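Local coordinates for endo-pectate lyase (PDB 3B4N), which cleaves pectate by calcium-dependent elimination, probably with an endo mode of action and with high activity on heavily methylated pectins as well, at residues I139-P144 against G170-I175; W189-E194 against D216-K221; C121-T126 against K151-L156; C193-T198 against P222-Q227. One frame throughout, in Å; residues are numbered along the deposited sequence.

Contact 1: residues I139-P144 against G170-I175; sequences IGTSCP and GGADGI. Unlike the reference sequence in segment 170-175: Gly-171 (reference Arg). With ZN (zinc ion), chain F; ZN (zinc ion), chain D.
Thr-141 and Ala-172 meet because a chi1 of 52° sets OG1 of Thr-141 between its backbone N and carbonyl carbon, where the oxygen lies 3.5 Å from Ala-172 CB. In the turn that follows, CB of Asp-173 points away from residues 139-144 and CG is anti to the backbone N (chi1 -161°). The backbones join through two bonds. Thr-141 N gives a nearly straight bond of 2.9 Å to Gly-170 O, in the carbonyl plane and on a lone pair; Ala-172 N reaches Ser-142 O at 3.0 Å, but the bend at hydrogen makes this bond weak. Gly-170, with no side chain, brings its CA to 3.4 Å from Ser-142 N. From there a type II' turn, Gly-171 to Gly-174, closes with Gly-174 N bonded to Gly-171 O. Its third residue is the metal ligand: Asp-173 OD1 binds one zinc at 1.8 Å and OD2 a second at 2.0 Å, while His-176 and Asp-195 each supply one of these ions with a further ligand. A single carboxylate thus bridges two metals, and the loop carrying it is held to residues 139-144 by one sound backbone bond, a weak one and close packing at Gly-170.

Contact 2: residues W189-E194 against D216-K221; sequences WEDICE and DGYGGK. With CA (calcium ion), chain C.
The calcium site of this right-handed parallel beta-helix is built where Asp-191 and Ile-192 face Tyr-218, in two loops that leave successive coils. Three protein oxygens from these loops converge on the ion: Asp-191 OD1 at 2.4 Å, Ile-192 O at 2.3 Å and Tyr-218 O at 2.2 Å. Asn-213 OD1 and two waters complete six ligands. The two backbone oxygens, Ile-192 O and Tyr-218 O, are 3.2 Å apart without a hydrogen bond, an approach explained by the cation they share.

Asp-191 divides its carboxylate between metal and protein. Its CB points at the other loop and CG is anti to the backbone N (chi1 -174°); OD1 binds calcium, and OD2 accepts a hydrogen bond of 3.0 Å from Tyr-218 N. That donor approaches from above the carboxylate plane, at an N-H...O angle of 158°. OD2 also lies at the rim of the tyrosine ring, near its plane and 3.5 Å from Tyr-218 CD1; ring and carboxylate planes are 77° apart. Tyr-218 occupies the second position of a type II turn running from Gly-217 to Gly-220, and the turn presents its peptide N-H to the aspartate and its carbonyl to the ion. Calcium is the enzyme's cofactor, and here it joins both loops directly. The two metal-bound waters tie the site to second-shell carbonyls: one donates to Cys-193 O at 2.8 Å, the other to Gly-220 O at 2.6 Å.

Contact 3: residues C121-T126 against K151-L156; sequences CKPGAT and KPLIIL
Backbone bonds lead from a turn and loop, Gly-124 to Leu-153, into parallel strand pairing, Thr-126 beside Ile-155, at the N-terminal margin of the sheet in which strand 125-128 is outermost. The first bond enters from a type II turn, Lys-122 to Ala-125: Gly-124 N lies 2.7 Å from Leu-153 O and well above the carbonyl plane, 37° out of it. The same oxygen receives a CH...O contact from Pro-123 CA at 3.4 Å. One step on, Ile-155 N bonds to Ala-125 O at 3.0 Å, nearly along the C=O axis. This stepwise parallel pairing is that of neighbouring coils in a right-handed parallel beta-helix, here the first strand of this sheet, 125-128, against the equivalent strand of the next coil, 154-157. Side chains follow the alternation of the strands. Thr-126 and Ile-155 share one face and cross obliquely; because the threonine OG1 is anti to the carbonyl carbon (chi1 -66°), it comes to 3.6 Å from Ile-155 CB. On the other face, Ala-125 CB meets Ile-154 CD1 at 4.2 Å. Ile-154 CD1 also lies 3.7 Å from Lys-122 O. Ahead of the strands, Pro-123 CB packs against Leu-153 CD2 at 4.2 Å, with Thr-141 touching both residues.

Contact 4: residues C193-T198 against P222-Q227; sequences CEDAAT and PDKVLQ. With ZN (zinc ion), chain D.
Asp-195 OD1 is gripped by a zinc ion at 1.9 Å and by Lys-224 NZ, which forms a 3.0 Å salt bridge with it. The ammonium uses the anti lone pair, the one away from OD2. On the aspartate side, a chi1 of 39° sets CG between the backbone N and the carbonyl carbon, on a CB that points at residues 222-227. The lysine chain is bent at chi2 (-63°) and crosses the aspartate at a slant, its CE near Asp-195 CB and OD1, and NZ adds a weak bond of 3.3 Å to Glu-194 O.

Behind this polar pair the two backbones run parallel as adjacent coils of the beta-helix, strand 197-199 beside strand 224-228. Val-225 O takes two N-H groups where its chain turns a corner: Ala-196 N at 2.7 Å, in the carbonyl plane and on a lone pair, and Ala-197 N at 3.3 Å, a weak bond. Gln-227 N then bonds to Ala-197 O at 3.0 Å. At the corner Ala-196 CB lies 3.7 Å from Val-225 CG1; on the side facing the coil interior Ala-197 CB packs against Leu-226 CD2. On the opposite face Thr-198 OG1 is hydrogen-bonded to a zinc-bound water at 2.6 Å, close to Asp-173 and His-176, both zinc ligands themselves. Lys-224 therefore acts as a second-shell partner of the metal: by holding OD1, the oxygen closer to zinc, it is likely to limit the rotation of the Asp-195 carboxylate and to couple the site to the next coil.

In the fold
From the N terminus, contact 3 opens first at 121-126 and closes at 151-156, pairing the first two strands of the sheet. Contact 1 opens at 139-144, before that closure, and ends at 170-175, so the two cross; it joins the loop between strands 138-139 and 154-157 to that between 164-166 and 175-179. After contact 1 has closed, contacts 2 and 4 start from a common stretch, sharing Cys-193 and Glu-194. Contact 2 closes at 216-221, joining the loop 181-189 to 197-199 with the loop 210-213 to 224-228; contact 4 closes immediately afterwards at 222-227, pairing strands 197-199 and 224-228. The disulfide Cys-143–Cys-193 links contact 1 to both.

Contact 1: residues I139-P144 against G170-I175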
loop_
_atom_site.group_PDB
_atom_site.type_symbol
_atom_site.label_atom_id
_atom_site.label_comp_id
_atom_site.label_asym_id
_atom_site.label_seq_id
_atom_site.Cartn_x
_atom_site.Cartn_y
_atom_site.Cartn_z
ATOM N N ILE A 139 3.828 -7.021 -13.850
ATOM C CA ILE A 139 2.861 -8.021 -14.280
ATOM C C ILE A 139 1.524 -7.318 -14.417
ATOM O O ILE A 139 1.310 -6.250 -13.841
ATOM C CB ILE A 139 2.710 -9.203 -13.293
ATOM C CG1 ILE A 139 2.111 -8.726 -11.971
ATOM C CG2 ILE A 139 4.056 -9.896 -13.106
ATOM C CD1 ILE A 139 1.694 -9.872 -11.064
ATOM N N GLY A 140 0.636 -7.905 -15.206
ATOM C CA GLY A 140 -0.673 -7.319 -15.397
ATOM C C GLY A 140 -1.430 -8.099 -16.442
ATOM O O GLY A 140 -0.831 -8.817 -17.242
ATOM N N THR A 141 -2.751 -7.981 -16.413
ATOM C CA THR A 141 -3.591 -8.660 -17.386
ATOM C C THR A 141 -4.481 -7.587 -18.010
ATOM O O THR A 141 -4.115 -6.980 -19.023
ATOM C CB THR A 141 -4.436 -9.791 -16.726
ATOM O OG1 THR A 141 -5.151 -9.278 -15.596
ATOM C CG2 THR A 141 -3.532 -10.941 -16.267
ATOM N N SER A 142 -5.618 -7.311 -17.385
ATOM C CA SER A 142 -6.534 -6.307 -17.910
ATOM C C SER A 142 -7.364 -5.676 -16.803
ATOM O O SER A 142 -7.259 -6.054 -15.634
ATOM C CB SER A 142 -7.476 -6.950 -18.927
ATOM O OG SER A 142 -8.224 -7.988 -18.310
ATOM N N CYS A 143 -8.192 -4.712 -17.187
ATOM C CA CYS A 143 -9.076 -4.041 -16.249
ATOM C C CYS A 143 -10.249 -3.492 -17.050
ATOM O O CYS A 143 -10.361 -2.287 -17.275
ATOM C CB CYS A 143 -8.344 -2.916 -15.520
ATOM S SG CYS A 143 -9.337 -2.187 -14.178
ATOM N N PRO A 144 -11.136 -4.388 -17.506
ATOM C CA PRO A 144 -12.310 -4.005 -18.294
ATOM C C PRO A 144 -13.259 -3.098 -17.532
ATOM O O PRO A 144 -13.438 -3.237 -16.323
ATOM C CB PRO A 144 -12.967 -5.346 -18.624
ATOM C CG PRO A 144 -11.826 -6.326 -18.553
ATOM C CD PRO A 144 -11.071 -5.849 -17.347
ATOM N N GLY A 170 -3.556 -3.308 -16.312
ATOM C CA GLY A 170 -3.844 -4.703 -16.030
ATOM C C GLY A 170 -3.920 -5.106 -14.574
ATOM O O GLY A 170 -3.565 -6.233 -14.225
ATOM N N GLY A 171 -4.431 -4.207 -13.738
ATOM C CA GLY A 171 -4.519 -4.480 -12.313
ATOM C C GLY A 171 -5.502 -5.543 -11.860
ATOM O O GLY A 171 -5.395 -6.036 -10.732
ATOM N N ALA A 172 -6.456 -5.895 -12.721
ATOM C CA ALA A 172 -7.477 -6.902 -12.418
ATOM C C ALA A 172 -7.940 -6.853 -10.962
ATOM O O ALA A 172 -8.400 -5.805 -10.499
ATOM C CB ALA A 172 -6.961 -8.295 -12.780
ATOM N N ASP A 173 -7.840 -7.964 -10.234
ATOM C CA ASP A 173 -8.255 -7.949 -8.832
ATOM C C ASP A 173 -7.070 -7.990 -7.862
ATOM O O ASP A 173 -7.138 -8.598 -6.791
ATOM C CB ASP A 173 -9.226 -9.086 -8.511
ATOM C CG ASP A 173 -10.004 -8.823 -7.240
ATOM O OD1 ASP A 173 -10.447 -9.776 -6.578
ATOM O OD2 ASP A 173 -10.179 -7.638 -6.900
ATOM N N GLY A 174 -5.973 -7.367 -8.271
ATOM C CA GLY A 174 -4.809 -7.269 -7.405
ATOM C C GLY A 174 -4.229 -8.526 -6.797
ATOM O O GLY A 174 -4.099 -9.552 -7.461
ATOM N N ILE A 175 -3.868 -8.434 -5.521
ATOM C CA ILE A 175 -3.242 -9.542 -4.803
ATOM C C ILE A 175 -4.118 -10.062 -3.675
ATOM O O ILE A 175 -4.573 -9.290 -2.840
ATOM C CB ILE A 175 -1.887 -9.095 -4.206
ATOM C CG1 ILE A 175 -0.999 -8.536 -5.322
ATOM C CG2 ILE A 175 -1.224 -10.253 -3.469
ATOM C CD1 ILE A 175 0.341 -7.983 -4.839
HETATM ZN ZN ZN F . -10.719 -10.389 -4.867
HETATM ZN ZN ZN D . -11.229 -7.096 -5.283
HETATM O O HOH W 1 -11.270 -8.240 -3.841
HETATM O O HOH W 2 -13.085 -7.258 -5.878
#

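Contact 2: residues W189-E194 against D216-K221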
loop_
_atom_site.group_PDB
_atom_site.type_symbol
_atom_site.label_atom_id
_atom_site.label_comp_id
_atom_site.label_asym_id
_atom_site.label_seq_id
_atom_site.Cartn_x
_atom_site.Cartn_y
_atom_site.Cartn_z
ATOM N N TRP A 189 1.445 -0.343 -7.416
ATOM C CA TRP A 189 0.255 -0.482 -8.264
ATOM C C TRP A 189 0.198 0.799 -9.093
ATOM O O TRP A 189 -0.032 1.878 -8.551
ATOM C CB TRP A 189 -1.014 -0.589 -7.412
ATOM C CG TRP A 189 -1.175 -1.881 -6.640
ATOM C CD1 TRP A 189 -1.964 -2.943 -6.977
ATOM C CD2 TRP A 189 -0.594 -2.203 -5.367
ATOM N NE1 TRP A 189 -1.924 -3.901 -5.992
ATOM C CE2 TRP A 189 -1.090 -3.472 -4.993
ATOM C CE3 TRP A 189 0.291 -1.540 -4.505
ATOM C CZ2 TRP A 189 -0.732 -4.088 -3.792
ATOM C CZ3 TRP A 189 0.649 -2.158 -3.306
ATOM C CH2 TRP A 189 0.135 -3.418 -2.964
ATOM N N GLU A 190 0.398 0.686 -10.403
ATOM C CA GLU A 190 0.398 1.870 -11.269
ATOM C C GLU A 190 -0.972 2.545 -11.441
ATOM O O GLU A 190 -1.053 3.748 -11.715
ATOM C CB GLU A 190 1.027 1.518 -12.623
ATOM C CG GLU A 190 2.549 1.259 -12.556
ATOM C CD GLU A 190 3.371 2.501 -12.208
ATOM O OE1 GLU A 190 2.949 3.624 -12.559
ATOM O OE2 GLU A 190 4.459 2.361 -11.604
ATOM N N ASP A 191 -2.040 1.772 -11.272
ATOM C CA ASP A 191 -3.414 2.275 -11.328
ATOM C C ASP A 191 -4.277 1.128 -10.831
ATOM O O ASP A 191 -4.616 0.222 -11.588
ATOM C CB ASP A 191 -3.838 2.656 -12.756
ATOM C CG ASP A 191 -5.222 3.317 -12.804
ATOM O OD1 ASP A 191 -5.999 3.181 -11.837
ATOM O OD2 ASP A 191 -5.545 3.973 -13.821
ATOM N N ILE A 192 -4.617 1.161 -9.548
ATOM C CA ILE A 192 -5.430 0.117 -8.953
ATOM C C ILE A 192 -6.661 -0.146 -9.807
ATOM O O ILE A 192 -7.321 0.800 -10.243
ATOM C CB ILE A 192 -5.911 0.537 -7.558
ATOM C CG1 ILE A 192 -4.722 0.655 -6.604
ATOM C CG2 ILE A 192 -6.942 -0.465 -7.043
ATOM C CD1 ILE A 192 -5.086 1.295 -5.279
ATOM N N CYS A 193 -6.960 -1.418 -10.052
ATOM C CA CYS A 193 -8.139 -1.775 -10.828
ATOM C C CYS A 193 -9.305 -1.952 -9.841
ATOM O O CYS A 193 -9.834 -0.957 -9.343
ATOM C CB CYS A 193 -7.861 -3.045 -11.645
ATOM S SG CYS A 193 -9.253 -3.563 -12.695
ATOM N N GLU A 194 -9.699 -3.182 -9.519
ATOM C CA GLU A 194 -10.813 -3.373 -8.579
ATOM C C GLU A 194 -10.414 -2.892 -7.186
ATOM O O GLU A 194 -11.158 -2.182 -6.506
ATOM C CB GLU A 194 -11.217 -4.845 -8.516
ATOM C CG GLU A 194 -11.886 -5.375 -9.776
ATOM C CD GLU A 194 -13.178 -4.645 -10.119
ATOM O OE1 GLU A 194 -13.908 -4.238 -9.189
ATOM O OE2 GLU A 194 -13.475 -4.493 -11.323
ATOM N N ASP A 216 -11.313 8.736 -13.235
ATOM C CA ASP A 216 -11.441 8.427 -14.654
ATOM C C ASP A 216 -10.365 7.444 -15.131
ATOM O O ASP A 216 -10.152 7.278 -16.326
ATOM C CB ASP A 216 -11.394 9.728 -15.472
ATOM C CG ASP A 216 -11.841 9.537 -16.905
ATOM O OD1 ASP A 216 -12.726 8.690 -17.142
ATOM O OD2 ASP A 216 -11.324 10.250 -17.796
ATOM N N GLY A 217 -9.691 6.782 -14.190
ATOM C CA GLY A 217 -8.667 5.817 -14.559
ATOM C C GLY A 217 -9.216 4.415 -14.787
ATOM O O GLY A 217 -10.428 4.217 -14.892
ATOM N N TYR A 218 -8.328 3.428 -14.865
ATOM C CA TYR A 218 -8.761 2.051 -15.085
ATOM C C TYR A 218 -9.547 1.540 -13.894
ATOM O O TYR A 218 -9.137 1.738 -12.750
ATOM C CB TYR A 218 -7.567 1.123 -15.317
ATOM C CG TYR A 218 -6.902 1.305 -16.652
ATOM C CD1 TYR A 218 -5.877 2.232 -16.821
ATOM C CD2 TYR A 218 -7.295 0.544 -17.751
ATOM C CE1 TYR A 218 -5.252 2.394 -18.056
ATOM C CE2 TYR A 218 -6.680 0.700 -18.987
ATOM C CZ TYR A 218 -5.658 1.624 -19.130
ATOM O OH TYR A 218 -5.029 1.762 -20.346
ATOM N N GLY A 219 -10.668 0.878 -14.161
ATOM C CA GLY A 219 -11.486 0.352 -13.089
ATOM C C GLY A 219 -12.598 1.282 -12.642
ATOM O O GLY A 219 -13.383 0.929 -11.766
ATOM N N GLY A 220 -12.662 2.472 -13.231
ATOM C CA GLY A 220 -13.709 3.416 -12.871
ATOM C C GLY A 220 -13.362 4.320 -11.704
ATOM O O GLY A 220 -12.191 4.524 -11.391
ATOM N N LYS A 221 -14.385 4.868 -11.059
ATOM C CA LYS A 221 -14.179 5.756 -9.927
ATOM C C LYS A 221 -13.421 5.051 -8.806
ATOM O O LYS A 221 -13.802 3.962 -8.379
ATOM C CB LYS A 221 -15.523 6.269 -9.407
ATOM C CG LYS A 221 -15.409 7.120 -8.158
ATOM C CD LYS A 221 -16.662 7.941 -7.914
ATOM C CE LYS A 221 -17.895 7.087 -7.746
ATOM N NZ LYS A 221 -19.066 7.957 -7.437
HETATM CA CA CA C . -8.179 2.758 -11.048
HETATM O O HOH W 3 -9.891 1.801 -9.616
HETATM O O HOH W 4 -9.632 4.563 -11.599
#

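Contact 3: residues C121-T126 against K151-L156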
loop_
_atom_site.group_PDB
_atom_site.type_symbol
_atom_site.label_atom_id
_atom_site.label_comp_id
_atom_site.label_asym_id
_atom_site.label_seq_id
_atom_site.Cartn_x
_atom_site.Cartn_y
_atom_site.Cartn_z
ATOM N N CYS A 121 6.819 -14.726 -10.767
ATOM C CA CYS A 121 5.713 -13.791 -10.633
ATOM C C CYS A 121 5.029 -13.552 -11.970
ATOM O O CYS A 121 5.438 -12.699 -12.757
ATOM C CB CYS A 121 6.239 -12.489 -10.030
ATOM S SG CYS A 121 7.274 -12.843 -8.571
ATOM N N LYS A 122 3.991 -14.343 -12.215
ATOM C CA LYS A 122 3.205 -14.278 -13.441
ATOM C C LYS A 122 1.741 -14.279 -13.024
ATOM O O LYS A 122 1.389 -14.843 -11.991
ATOM C CB LYS A 122 3.478 -15.513 -14.306
ATOM C CG LYS A 122 4.932 -15.687 -14.725
ATOM C CD LYS A 122 5.332 -14.663 -15.775
ATOM C CE LYS A 122 6.803 -14.809 -16.147
ATOM N NZ LYS A 122 7.123 -16.196 -16.581
ATOM N N PRO A 123 0.872 -13.639 -13.813
ATOM C CA PRO A 123 -0.551 -13.608 -13.466
ATOM C C PRO A 123 -1.122 -15.001 -13.211
ATOM O O PRO A 123 -0.898 -15.934 -13.997
ATOM C CB PRO A 123 -1.178 -12.935 -14.681
ATOM C CG PRO A 123 -0.128 -11.943 -15.064
ATOM C CD PRO A 123 1.148 -12.761 -14.964
ATOM N N GLY A 124 -1.846 -15.137 -12.102
ATOM C CA GLY A 124 -2.459 -16.403 -11.748
ATOM C C GLY A 124 -1.631 -17.292 -10.842
ATOM O O GLY A 124 -2.105 -18.330 -10.380
ATOM N N ALA A 125 -0.395 -16.889 -10.578
ATOM C CA ALA A 125 0.477 -17.681 -9.726
ATOM C C ALA A 125 0.026 -17.695 -8.273
ATOM O O ALA A 125 -0.488 -16.698 -7.767
ATOM C CB ALA A 125 1.898 -17.155 -9.819
ATOM N N THR A 126 0.206 -18.838 -7.618
ATOM C CA THR A 126 -0.118 -19.000 -6.211
ATOM C C THR A 126 1.165 -19.357 -5.471
ATOM O O THR A 126 1.898 -20.271 -5.876
ATOM C CB THR A 126 -1.133 -20.131 -5.962
ATOM O OG1 THR A 126 -2.399 -19.777 -6.534
ATOM C CG2 THR A 126 -1.308 -20.363 -4.475
ATOM N N LYS A 151 -10.111 -11.464 -11.819
ATOM C CA LYS A 151 -9.276 -12.437 -11.136
ATOM C C LYS A 151 -8.051 -11.834 -10.476
ATOM O O LYS A 151 -7.520 -10.825 -10.936
ATOM C CB LYS A 151 -8.814 -13.504 -12.131
ATOM C CG LYS A 151 -9.948 -14.191 -12.876
ATOM C CD LYS A 151 -9.417 -15.102 -13.967
ATOM C CE LYS A 151 -10.563 -15.715 -14.762
ATOM N NZ LYS A 151 -10.079 -16.541 -15.902
ATOM N N PRO A 152 -7.592 -12.447 -9.377
ATOM C CA PRO A 152 -6.405 -11.932 -8.697
ATOM C C PRO A 152 -5.194 -12.228 -9.577
ATOM O O PRO A 152 -5.173 -13.235 -10.297
ATOM C CB PRO A 152 -6.375 -12.733 -7.400
ATOM C CG PRO A 152 -6.981 -14.055 -7.812
ATOM C CD PRO A 152 -8.155 -13.604 -8.658
ATOM N N LEU A 153 -4.206 -11.345 -9.542
ATOM C CA LEU A 153 -2.982 -11.531 -10.312
ATOM C C LEU A 153 -2.041 -12.475 -9.570
ATOM O O LEU A 153 -1.311 -13.254 -10.183
ATOM C CB LEU A 153 -2.279 -10.197 -10.523
ATOM C CG LEU A 153 -2.991 -9.169 -11.404
ATOM C CD1 LEU A 153 -2.235 -7.857 -11.367
ATOM C CD2 LEU A 153 -3.085 -9.706 -12.831
ATOM N N ILE A 154 -2.051 -12.378 -8.246
ATOM C CA ILE A 154 -1.213 -13.204 -7.390
ATOM C C ILE A 154 -2.045 -13.643 -6.201
ATOM O O ILE A 154 -2.802 -12.841 -5.642
ATOM C CB ILE A 154 0.007 -12.408 -6.846
ATOM C CG1 ILE A 154 0.904 -11.954 -7.999
ATOM C CG2 ILE A 154 0.785 -13.253 -5.825
ATOM C CD1 ILE A 154 1.609 -13.090 -8.721
ATOM N N ILE A 155 -1.912 -14.909 -5.822
ATOM C CA ILE A 155 -2.619 -15.460 -4.677
ATOM C C ILE A 155 -1.576 -15.926 -3.674
ATOM O O ILE A 155 -0.659 -16.687 -4.013
ATOM C CB ILE A 155 -3.501 -16.661 -5.067
ATOM C CG1 ILE A 155 -4.596 -16.210 -6.032
ATOM C CG2 ILE A 155 -4.122 -17.277 -3.818
ATOM C CD1 ILE A 155 -5.445 -17.337 -6.546
ATOM N N LEU A 156 -1.716 -15.465 -2.441
ATOM C CA LEU A 156 -0.790 -15.823 -1.384
ATOM C C LEU A 156 -1.507 -16.681 -0.346
ATOM O O LEU A 156 -2.630 -16.381 0.058
ATOM C CB LEU A 156 -0.250 -14.550 -0.715
ATOM C CG LEU A 156 0.425 -13.513 -1.615
ATOM C CD1 LEU A 156 0.755 -12.271 -0.791
ATOM C CD2 LEU A 156 1.693 -14.104 -2.234
#

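Contact 4: residues C193-T198 against P222-Q227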
loop_
_atom_site.group_PDB
_atom_site.type_symbol
_atom_site.label_atom_id
_atom_site.label_comp_id
_atom_site.label_asym_id
_atom_site.label_seq_id
_atom_site.Cartn_x
_atom_site.Cartn_y
_atom_site.Cartn_z
ATOM N N CYS A 193 -6.960 -1.418 -10.052
ATOM C CA CYS A 193 -8.139 -1.775 -10.828
ATOM C C CYS A 193 -9.305 -1.952 -9.841
ATOM O O CYS A 193 -9.834 -0.957 -9.343
ATOM C CB CYS A 193 -7.861 -3.045 -11.645
ATOM S SG CYS A 193 -9.253 -3.563 -12.695
ATOM N N GLU A 194 -9.699 -3.182 -9.519
ATOM C CA GLU A 194 -10.813 -3.373 -8.579
ATOM C C GLU A 194 -10.414 -2.892 -7.186
ATOM O O GLU A 194 -11.158 -2.182 -6.506
ATOM C CB GLU A 194 -11.217 -4.845 -8.516
ATOM C CG GLU A 194 -11.886 -5.375 -9.776
ATOM C CD GLU A 194 -13.178 -4.645 -10.119
ATOM O OE1 GLU A 194 -13.908 -4.238 -9.189
ATOM O OE2 GLU A 194 -13.475 -4.493 -11.323
ATOM N N ASP A 195 -9.228 -3.312 -6.767
ATOM C CA ASP A 195 -8.652 -2.938 -5.482
ATOM C C ASP A 195 -7.213 -3.416 -5.540
ATOM O O ASP A 195 -6.835 -4.106 -6.482
ATOM C CB ASP A 195 -9.420 -3.580 -4.307
ATOM C CG ASP A 195 -9.856 -5.007 -4.588
ATOM O OD1 ASP A 195 -11.060 -5.231 -4.820
ATOM O OD2 ASP A 195 -9.000 -5.903 -4.576
ATOM N N ALA A 196 -6.406 -3.053 -4.548
ATOM C CA ALA A 196 -4.990 -3.432 -4.539
ATOM C C ALA A 196 -4.696 -4.810 -3.940
ATOM O O ALA A 196 -3.952 -5.608 -4.530
ATOM C CB ALA A 196 -4.179 -2.363 -3.792
ATOM N N ALA A 197 -5.255 -5.077 -2.764
ATOM C CA ALA A 197 -5.052 -6.349 -2.075
ATOM C C ALA A 197 -6.311 -6.694 -1.307
ATOM O O ALA A 197 -7.046 -5.806 -0.863
ATOM C CB ALA A 197 -3.864 -6.252 -1.125
ATOM N N THR A 198 -6.541 -7.990 -1.137
ATOM C CA THR A 198 -7.730 -8.507 -0.469
ATOM C C THR A 198 -7.356 -9.477 0.636
ATOM O O THR A 198 -6.634 -10.447 0.406
ATOM C CB THR A 198 -8.637 -9.246 -1.484
ATOM O OG1 THR A 198 -8.948 -8.370 -2.572
ATOM C CG2 THR A 198 -9.919 -9.730 -0.823
ATOM N N PRO A 222 -12.340 5.675 -8.310
ATOM C CA PRO A 222 -11.539 5.083 -7.234
ATOM C C PRO A 222 -12.388 4.657 -6.049
ATOM O O PRO A 222 -13.233 5.413 -5.565
ATOM C CB PRO A 222 -10.569 6.201 -6.873
ATOM C CG PRO A 222 -10.349 6.884 -8.182
ATOM C CD PRO A 222 -11.762 6.960 -8.741
ATOM N N ASP A 223 -12.159 3.434 -5.589
ATOM C CA ASP A 223 -12.888 2.887 -4.457
ATOM C C ASP A 223 -11.849 2.466 -3.421
ATOM O O ASP A 223 -10.901 3.202 -3.167
ATOM C CB ASP A 223 -13.742 1.700 -4.919
ATOM C CG ASP A 223 -14.832 1.320 -3.920
ATOM O OD1 ASP A 223 -14.858 1.854 -2.789
ATOM O OD2 ASP A 223 -15.671 0.462 -4.277
ATOM N N LYS A 224 -11.994 1.287 -2.834
ATOM C CA LYS A 224 -11.042 0.882 -1.810
ATOM C C LYS A 224 -9.709 0.358 -2.324
ATOM O O LYS A 224 -9.606 -0.172 -3.428
ATOM C CB LYS A 224 -11.675 -0.161 -0.876
ATOM C CG LYS A 224 -11.728 -1.585 -1.412
ATOM C CD LYS A 224 -12.595 -1.722 -2.656
ATOM C CE LYS A 224 -12.780 -3.194 -3.011
ATOM N NZ LYS A 224 -13.376 -3.384 -4.366
ATOM N N VAL A 225 -8.683 0.533 -1.500
ATOM C CA VAL A 225 -7.348 0.041 -1.804
ATOM C C VAL A 225 -7.258 -1.376 -1.234
ATOM O O VAL A 225 -6.923 -2.329 -1.955
ATOM C CB VAL A 225 -6.270 0.933 -1.154
ATOM C CG1 VAL A 225 -4.893 0.338 -1.370
ATOM C CG2 VAL A 225 -6.330 2.331 -1.775
ATOM N N LEU A 226 -7.587 -1.507 0.048
ATOM C CA LEU A 226 -7.542 -2.795 0.732
ATOM C C LEU A 226 -8.947 -3.287 1.081
ATOM O O LEU A 226 -9.707 -2.611 1.786
ATOM C CB LEU A 226 -6.684 -2.677 2.007
ATOM C CG LEU A 226 -5.280 -2.086 1.794
ATOM C CD1 LEU A 226 -4.590 -1.847 3.141
ATOM C CD2 LEU A 226 -4.451 -3.013 0.927
ATOM N N GLN A 227 -9.294 -4.463 0.557
ATOM C CA GLN A 227 -10.592 -5.083 0.815
ATOM C C GLN A 227 -10.362 -6.171 1.861
ATOM O O GLN A 227 -9.383 -6.907 1.784
ATOM C CB GLN A 227 -11.143 -5.689 -0.478
ATOM C CG GLN A 227 -12.477 -6.421 -0.336
ATOM C CD GLN A 227 -13.617 -5.515 0.094
ATOM O OE1 GLN A 227 -13.582 -4.300 -0.111
ATOM N NE2 GLN A 227 -14.649 -6.112 0.679
HETATM ZN ZN ZN D . -11.229 -7.096 -5.283
HETATM O O HOH W 1 -11.270 -8.240 -3.841
HETATM O O HOH W 2 -13.085 -7.258 -5.878
#